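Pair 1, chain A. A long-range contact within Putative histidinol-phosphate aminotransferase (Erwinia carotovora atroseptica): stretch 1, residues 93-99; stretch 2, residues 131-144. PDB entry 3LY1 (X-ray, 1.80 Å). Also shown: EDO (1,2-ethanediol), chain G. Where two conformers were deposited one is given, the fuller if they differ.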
# COMPACT_ATOMS: atom_id res chain seq x y z
N ALA A 93 -16.02 12.50 -17.31
CA ALA A 93 -16.47 11.13 -17.03
C ALA A 93 -17.58 10.99 -15.95
O ALA A 93 -17.72 11.81 -15.02
CB ALA A 93 -15.28 10.29 -16.64
N GLN A 94 -18.38 9.94 -16.11
CA GLN A 94 -19.37 9.58 -15.09
C GLN A 94 -19.02 8.19 -14.58
O GLN A 94 -18.46 7.38 -15.32
CB GLN A 94 -20.80 9.57 -15.65
CG GLN A 94 -21.10 8.42 -16.61
CD GLN A 94 -22.59 8.22 -16.95
OE1 GLN A 94 -22.90 7.51 -17.90
NE2 GLN A 94 -23.49 8.85 -16.21
N LEU A 95 -19.33 7.93 -13.32
CA LEU A 95 -19.28 6.58 -12.78
C LEU A 95 -20.73 6.09 -12.75
O LEU A 95 -21.59 6.78 -12.22
CB LEU A 95 -18.72 6.58 -11.35
CG LEU A 95 -18.83 5.28 -10.57
CD1 LEU A 95 -17.80 4.33 -11.10
CD2 LEU A 95 -18.65 5.50 -9.04
N VAL A 96 -20.97 4.91 -13.31
CA VAL A 96 -22.30 4.27 -13.32
C VAL A 96 -22.26 3.09 -12.36
O VAL A 96 -21.42 2.19 -12.51
CB VAL A 96 -22.72 3.82 -14.74
CG1 VAL A 96 -24.08 3.09 -14.68
CG2 VAL A 96 -22.83 5.03 -15.69
N ILE A 97 -23.13 3.15 -11.35
CA ILE A 97 -23.19 2.12 -10.29
C ILE A 97 -24.65 1.85 -9.92
O ILE A 97 -25.54 2.76 -10.06
CB ILE A 97 -22.44 2.54 -8.99
CG1 ILE A 97 -22.61 4.04 -8.67
CG2 ILE A 97 -20.90 2.16 -9.06
CD1 ILE A 97 -22.25 4.43 -7.18
N PRO A 98 -24.92 0.66 -9.40
CA PRO A 98 -26.14 0.36 -8.65
C PRO A 98 -26.18 1.23 -7.41
O PRO A 98 -25.12 1.57 -6.88
CB PRO A 98 -25.99 -1.13 -8.26
CG PRO A 98 -24.91 -1.65 -9.14
CD PRO A 98 -23.99 -0.50 -9.37
N GLU A 99 -27.37 1.58 -6.95
CA GLU A 99 -27.51 2.52 -5.85
C GLU A 99 -26.94 1.92 -4.56
O GLU A 99 -26.45 2.66 -3.70
CB GLU A 99 -28.97 2.94 -5.67
CG GLU A 99 -29.18 3.95 -4.56
CD GLU A 99 -30.54 4.60 -4.59
OE1 GLU A 99 -31.41 4.18 -5.40
OE2 GLU A 99 -30.74 5.53 -3.78
N GLY A 131 -31.10 -0.73 -16.64
CA GLY A 131 -30.93 0.66 -16.20
C GLY A 131 -29.49 1.15 -16.27
O GLY A 131 -29.23 2.27 -16.65
N LEU A 132 -28.55 0.30 -15.90
CA LEU A 132 -27.12 0.60 -15.98
C LEU A 132 -26.67 0.76 -17.44
O LEU A 132 -25.95 1.70 -17.78
CB LEU A 132 -26.30 -0.48 -15.26
CG LEU A 132 -26.55 -0.61 -13.74
CD1 LEU A 132 -26.30 -2.01 -13.19
CD2 LEU A 132 -25.73 0.41 -12.97
N LYS A 133 -27.10 -0.15 -18.30
CA LYS A 133 -26.83 -0.02 -19.73
C LYS A 133 -27.35 1.29 -20.28
O LYS A 133 -26.67 1.92 -21.04
CB LYS A 133 -27.50 -1.10 -20.53
CG LYS A 133 -26.96 -2.48 -20.40
CD LYS A 133 -27.87 -3.36 -21.28
CE LYS A 133 -27.47 -4.80 -21.26
NZ LYS A 133 -28.35 -5.62 -22.16
N ALA A 134 -28.58 1.65 -19.91
CA ALA A 134 -29.25 2.88 -20.39
C ALA A 134 -28.51 4.14 -19.91
O ALA A 134 -28.43 5.17 -20.62
CB ALA A 134 -30.73 2.89 -19.93
N ALA A 135 -27.99 4.08 -18.69
CA ALA A 135 -27.23 5.20 -18.10
C ALA A 135 -25.97 5.47 -18.89
O ALA A 135 -25.61 6.64 -19.08
CB ALA A 135 -26.89 4.91 -16.64
N VAL A 136 -25.29 4.40 -19.33
CA VAL A 136 -24.11 4.54 -20.21
C VAL A 136 -24.49 5.01 -21.62
O VAL A 136 -23.85 5.93 -22.16
CB VAL A 136 -23.33 3.20 -20.31
CG1 VAL A 136 -22.25 3.24 -21.41
CG2 VAL A 136 -22.69 2.85 -18.96
N ALA A 137 -25.53 4.39 -22.20
CA ALA A 137 -25.93 4.69 -23.57
C ALA A 137 -26.39 6.14 -23.68
O ALA A 137 -26.19 6.78 -24.74
CB ALA A 137 -27.05 3.69 -24.06
N ALA A 138 -26.96 6.68 -22.60
CA ALA A 138 -27.54 8.04 -22.64
C ALA A 138 -26.49 9.13 -22.46
O ALA A 138 -26.79 10.30 -22.66
CB ALA A 138 -28.65 8.20 -21.57
N TYR A 139 -25.25 8.75 -22.12
CA TYR A 139 -24.21 9.71 -21.77
C TYR A 139 -23.14 9.81 -22.87
O TYR A 139 -22.45 8.84 -23.16
CB TYR A 139 -23.60 9.27 -20.43
CG TYR A 139 -22.71 10.29 -19.79
CD1 TYR A 139 -23.25 11.41 -19.16
CD2 TYR A 139 -21.33 10.13 -19.78
CE1 TYR A 139 -22.44 12.34 -18.54
CE2 TYR A 139 -20.50 11.07 -19.16
CZ TYR A 139 -21.07 12.17 -18.54
OH TYR A 139 -20.27 13.11 -17.91
N SER A 140 -23.01 10.99 -23.48
CA SER A 140 -22.07 11.18 -24.58
C SER A 140 -20.59 11.13 -24.15
O SER A 140 -19.72 10.85 -24.95
CB SER A 140 -22.38 12.50 -25.34
OG SER A 140 -22.50 13.61 -24.44
N GLY A 141 -20.29 11.31 -22.88
CA GLY A 141 -18.89 11.25 -22.46
C GLY A 141 -18.44 9.85 -22.06
O GLY A 141 -19.17 8.86 -22.23
N PRO A 142 -17.23 9.76 -21.51
CA PRO A 142 -16.72 8.52 -20.99
C PRO A 142 -17.46 8.06 -19.70
O PRO A 142 -17.90 8.88 -18.89
CB PRO A 142 -15.24 8.82 -20.69
CG PRO A 142 -15.03 10.25 -20.93
CD PRO A 142 -16.27 10.87 -21.40
N SER A 143 -17.60 6.75 -19.55
CA SER A 143 -18.26 6.16 -18.39
C SER A 143 -17.35 5.10 -17.81
O SER A 143 -16.71 4.37 -18.56
CB SER A 143 -19.58 5.46 -18.76
OG SER A 143 -20.54 6.34 -19.28
N ILE A 144 -17.32 5.01 -16.48
CA ILE A 144 -16.74 3.85 -15.79
C ILE A 144 -17.90 3.14 -15.12
O ILE A 144 -18.70 3.79 -14.45
CB ILE A 144 -15.72 4.26 -14.69
CG1 ILE A 144 -14.60 5.12 -15.30
CG2 ILE A 144 -15.16 3.02 -13.94
CD1 ILE A 144 -13.61 5.69 -14.28
C1 EDO G . -22.50 2.97 -3.33
O1 EDO G . -21.60 4.04 -3.66
C2 EDO G . -23.01 2.98 -1.88
O2 EDO G . -24.28 2.24 -1.77

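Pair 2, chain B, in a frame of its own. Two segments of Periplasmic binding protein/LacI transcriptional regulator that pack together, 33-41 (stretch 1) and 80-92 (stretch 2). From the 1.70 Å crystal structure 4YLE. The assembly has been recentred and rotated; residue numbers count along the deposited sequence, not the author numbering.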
# COMPACT_ATOMS: atom_id res chain seq x y z
N PRO B 33 -25.44 -8.27 -7.25
CA PRO B 33 -24.71 -7.00 -7.35
C PRO B 33 -23.43 -7.17 -8.16
O PRO B 33 -22.79 -8.23 -8.10
CB PRO B 33 -24.36 -6.66 -5.89
CG PRO B 33 -25.08 -7.66 -5.04
CD PRO B 33 -25.39 -8.83 -5.90
N LYS B 34 -23.05 -6.11 -8.87
CA LYS B 34 -21.79 -6.08 -9.61
C LYS B 34 -20.82 -5.15 -8.88
O LYS B 34 -21.12 -3.98 -8.65
CB LYS B 34 -22.00 -5.64 -11.05
CG LYS B 34 -20.85 -5.99 -12.01
CD LYS B 34 -21.33 -6.15 -13.47
CE LYS B 34 -21.06 -4.91 -14.34
NZ LYS B 34 -20.81 -5.25 -15.78
N VAL B 35 -19.67 -5.68 -8.50
CA VAL B 35 -18.68 -4.94 -7.70
C VAL B 35 -17.42 -4.74 -8.51
O VAL B 35 -16.90 -5.69 -9.10
CB VAL B 35 -18.32 -5.70 -6.40
CG1 VAL B 35 -17.33 -4.91 -5.58
CG2 VAL B 35 -19.57 -5.98 -5.56
N ALA B 36 -16.91 -3.51 -8.51
CA ALA B 36 -15.66 -3.17 -9.17
C ALA B 36 -14.57 -3.04 -8.14
O ALA B 36 -14.75 -2.33 -7.15
CB ALA B 36 -15.79 -1.86 -9.96
N LEU B 37 -13.44 -3.71 -8.38
CA LEU B 37 -12.21 -3.60 -7.54
C LEU B 37 -11.19 -2.84 -8.34
O LEU B 37 -10.72 -3.34 -9.37
CB LEU B 37 -11.66 -4.97 -7.16
CG LEU B 37 -10.35 -4.95 -6.36
CD1 LEU B 37 -10.52 -4.27 -5.02
CD2 LEU B 37 -9.85 -6.36 -6.15
N VAL B 38 -10.84 -1.64 -7.88
CA VAL B 38 -9.95 -0.75 -8.62
C VAL B 38 -8.65 -0.59 -7.85
O VAL B 38 -8.64 -0.07 -6.76
CB VAL B 38 -10.63 0.61 -8.85
CG1 VAL B 38 -9.66 1.64 -9.50
CG2 VAL B 38 -11.87 0.41 -9.72
N MSE B 39 -7.56 -1.09 -8.44
CA MSE B 39 -6.29 -1.23 -7.75
C MSE B 39 -5.26 -0.28 -8.33
O MSE B 39 -5.56 0.50 -9.20
CB MSE B 39 -5.81 -2.67 -7.87
CG MSE B 39 -6.78 -3.63 -7.20
SE MSE B 39 -6.24 -5.50 -7.42
CE MSE B 39 -6.84 -5.68 -9.27
N LYS B 40 -4.05 -0.36 -7.82
CA LYS B 40 -2.97 0.43 -8.38
C LYS B 40 -2.19 -0.46 -9.33
O LYS B 40 -2.77 -1.10 -10.20
CB LYS B 40 -2.10 1.01 -7.26
CG LYS B 40 -2.81 2.07 -6.40
CD LYS B 40 -2.01 2.47 -5.12
CE LYS B 40 -2.57 1.76 -3.87
NZ LYS B 40 -1.55 1.54 -2.79
N SER B 41 -0.89 -0.50 -9.18
CA SER B 41 -0.06 -1.05 -10.23
C SER B 41 -0.13 -2.54 -10.41
O SER B 41 0.19 -3.33 -9.50
CB SER B 41 1.39 -0.68 -9.99
OG SER B 41 2.17 -1.32 -10.96
N ASN B 80 -5.18 7.67 -15.08
CA ASN B 80 -5.85 6.48 -15.56
C ASN B 80 -6.71 5.81 -14.49
O ASN B 80 -7.72 5.19 -14.81
CB ASN B 80 -4.85 5.45 -16.09
CG ASN B 80 -5.53 4.40 -16.93
OD1 ASN B 80 -6.40 4.71 -17.75
ND2 ASN B 80 -5.16 3.14 -16.74
N GLN B 81 -6.29 5.88 -13.24
CA GLN B 81 -7.12 5.26 -12.21
C GLN B 81 -8.43 6.01 -12.18
O GLN B 81 -9.48 5.40 -12.10
CB GLN B 81 -6.46 5.29 -10.84
CG GLN B 81 -7.15 4.30 -9.88
CD GLN B 81 -6.54 4.30 -8.51
OE1 GLN B 81 -6.44 5.34 -7.88
NE2 GLN B 81 -6.13 3.12 -8.03
N ILE B 82 -8.37 7.34 -12.30
CA ILE B 82 -9.59 8.14 -12.30
C ILE B 82 -10.46 7.72 -13.47
O ILE B 82 -11.68 7.61 -13.34
CB ILE B 82 -9.28 9.66 -12.34
CG1 ILE B 82 -8.69 10.09 -11.00
CG2 ILE B 82 -10.55 10.48 -12.64
CD1 ILE B 82 -8.14 11.50 -10.94
N ARG B 83 -9.83 7.47 -14.62
CA ARG B 83 -10.56 7.07 -15.81
C ARG B 83 -11.28 5.74 -15.57
O ARG B 83 -12.42 5.57 -15.99
CB ARG B 83 -9.64 6.97 -17.02
CG ARG B 83 -9.28 8.34 -17.60
CD ARG B 83 -8.75 8.23 -19.02
NE ARG B 83 -7.58 7.36 -19.10
CZ ARG B 83 -6.32 7.76 -18.92
NH1 ARG B 83 -6.03 9.02 -18.64
NH2 ARG B 83 -5.33 6.88 -19.02
N ILE B 84 -10.60 4.82 -14.89
CA ILE B 84 -11.19 3.53 -14.61
C ILE B 84 -12.45 3.70 -13.77
O ILE B 84 -13.48 3.09 -14.07
CB ILE B 84 -10.18 2.63 -13.92
CG1 ILE B 84 -9.11 2.23 -14.94
CG2 ILE B 84 -10.85 1.38 -13.37
CD1 ILE B 84 -7.88 1.64 -14.35
N VAL B 85 -12.38 4.52 -12.73
CA VAL B 85 -13.53 4.73 -11.87
C VAL B 85 -14.68 5.35 -12.68
O VAL B 85 -15.82 4.91 -12.57
CB VAL B 85 -13.19 5.59 -10.65
CG1 VAL B 85 -14.41 5.76 -9.75
CG2 VAL B 85 -12.04 4.94 -9.85
N GLU B 86 -14.38 6.35 -13.52
CA GLU B 86 -15.42 6.94 -14.37
C GLU B 86 -16.07 5.89 -15.27
O GLU B 86 -17.29 5.87 -15.44
CB GLU B 86 -14.84 8.09 -15.20
CG GLU B 86 -14.40 9.23 -14.29
CD GLU B 86 -14.13 10.54 -15.00
OE1 GLU B 86 -13.38 10.55 -16.00
OE2 GLU B 86 -14.66 11.57 -14.52
N GLN B 87 -15.26 4.97 -15.79
CA GLN B 87 -15.76 3.89 -16.65
C GLN B 87 -16.62 2.91 -15.83
O GLN B 87 -17.55 2.30 -16.35
CB GLN B 87 -14.57 3.19 -17.31
CG GLN B 87 -14.83 1.84 -17.96
CD GLN B 87 -13.52 1.08 -18.21
OE1 GLN B 87 -12.46 1.68 -18.40
NE2 GLN B 87 -13.60 -0.26 -18.18
N MSE B 88 -16.30 2.76 -14.55
CA MSE B 88 -17.11 1.93 -13.66
C MSE B 88 -18.46 2.61 -13.38
O MSE B 88 -19.46 1.94 -13.17
CB MSE B 88 -16.37 1.65 -12.34
CG MSE B 88 -15.16 0.75 -12.48
SE MSE B 88 -15.51 -0.98 -13.35
CE MSE B 88 -14.79 -0.63 -15.15
N ILE B 89 -18.48 3.94 -13.37
CA ILE B 89 -19.72 4.67 -13.10
C ILE B 89 -20.67 4.55 -14.29
O ILE B 89 -21.88 4.48 -14.10
CB ILE B 89 -19.47 6.17 -12.76
CG1 ILE B 89 -18.64 6.28 -11.48
CG2 ILE B 89 -20.79 6.91 -12.58
CD1 ILE B 89 -18.24 7.68 -11.07
N VAL B 90 -20.13 4.48 -15.51
CA VAL B 90 -21.00 4.36 -16.68
C VAL B 90 -21.57 2.94 -16.78
O VAL B 90 -22.72 2.75 -17.16
CB VAL B 90 -20.27 4.72 -18.00
CG1 VAL B 90 -19.77 6.16 -17.96
CG2 VAL B 90 -19.12 3.79 -18.28
N SER B 91 -20.78 1.94 -16.40
CA SER B 91 -21.25 0.56 -16.43
C SER B 91 -22.26 0.27 -15.31
O SER B 91 -22.70 -0.86 -15.17
CB SER B 91 -20.07 -0.41 -16.30
OG SER B 91 -19.24 -0.35 -17.44
N LYS B 92 -22.59 1.29 -14.52
CA LYS B 92 -23.59 1.15 -13.46
C LYS B 92 -23.29 -0.03 -12.52
O LYS B 92 -24.18 -0.79 -12.17
CB LYS B 92 -25.00 0.98 -14.05
CG LYS B 92 -25.45 2.11 -14.97
CD LYS B 92 -26.01 3.28 -14.19
CE LYS B 92 -26.82 4.20 -15.08
NZ LYS B 92 -27.02 5.54 -14.46
O HOH W 1 -20.57 -2.85 -18.22

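Both pairs pack a strand against a helix that runs in nearly the opposite direction. In pair 1, strand 94-98 and the helix that includes residues 131-137 make an angle of 169°, and their axes approach to 8.6 Å. In pair 2, the strand beginning at Lys B34 and helix 80-90 make an angle of 173°, with a closest approach of 9.3 Å. Fourteen central residues superpose with an RMSD of 0.7 Å.

The most closely matched inward position by side-chain centres is Val A96, which falls on Val B38. Both valines point toward the helix with chi1 in the t well, and their side-chain centres lie 0.6 Å apart after superposition. Each sits among three matched helix positions: Leu A132 and Gln B81, Ala A135 and Ile B84, Val A136 and Val B85.

Leu A132 and Gln B81 put side-chain carbon against the valine, their side-chain centres 1.0 Å apart; the glutamine is longer. In pair 1, Leu A132 CD2 lies 3.6 Å from Val A96 CG1. The same methyl is 4.1 Å from Pro A98 CD, so the leucine also covers the end of the strand. In pair 2, Gln B81 CG lies 3.7 Å from Val B38 CG1. Its amide then reaches the strand backbone: Gln B81 NE2 donates a hydrogen bond to Met B39 O at 2.9 Å. One side chain thus makes an apolar contact and a polar one. Pro A98 matches Lys B40, whose CG lies 3.8 Å from Gln B81 NE2 while the end of the lysine leads away.

Ala A135 and Ile B84 both point toward the strand but differ in size. Ala A135 CB is 3.9 Å from Val A96 CG1. Ile B84 CG2 is 3.9 Å from Val B38 CG2. Val A136 and Val B85 are the same residue in the same t rotamer, and both point sideways. Val A136 CG2 meets Val A96 CG2 at 3.9 Å, and Val B85 CG2 meets Val B38 CG1 at 4.1 Å.

The other inward cluster pairs Gln A94 with Ala B36, and Tyr A139 with Met B88. Pair 1 sets a long strand side chain against the face of an aromatic ring. Gln A94 CG lies over the face of the Tyr A139 ring, 3.9 Å from its centroid, in a CH-pi contact. Pair 2 has a small alanine, and selenomethionine Met B88 fills the space beside it: Ala B36 CB and Met B88 SE are 3.5 Å apart. Met B88 CG also lies 4.3 Å from Val B38 CG2, which joins this cluster to the valine.

Pair 1 has a further element within its stretches. After Tyr A139 the chain returns as a strand parallel to the first. Gln A94 N donates to Pro A142 O at 3.0 Å, Ile A144 N to Gln A94 O at 2.9 Å, and Val A96 N to Ile A144 O at 2.8 Å. The stretches bury 599 Å² in pair 1 and 345 Å² in pair 2.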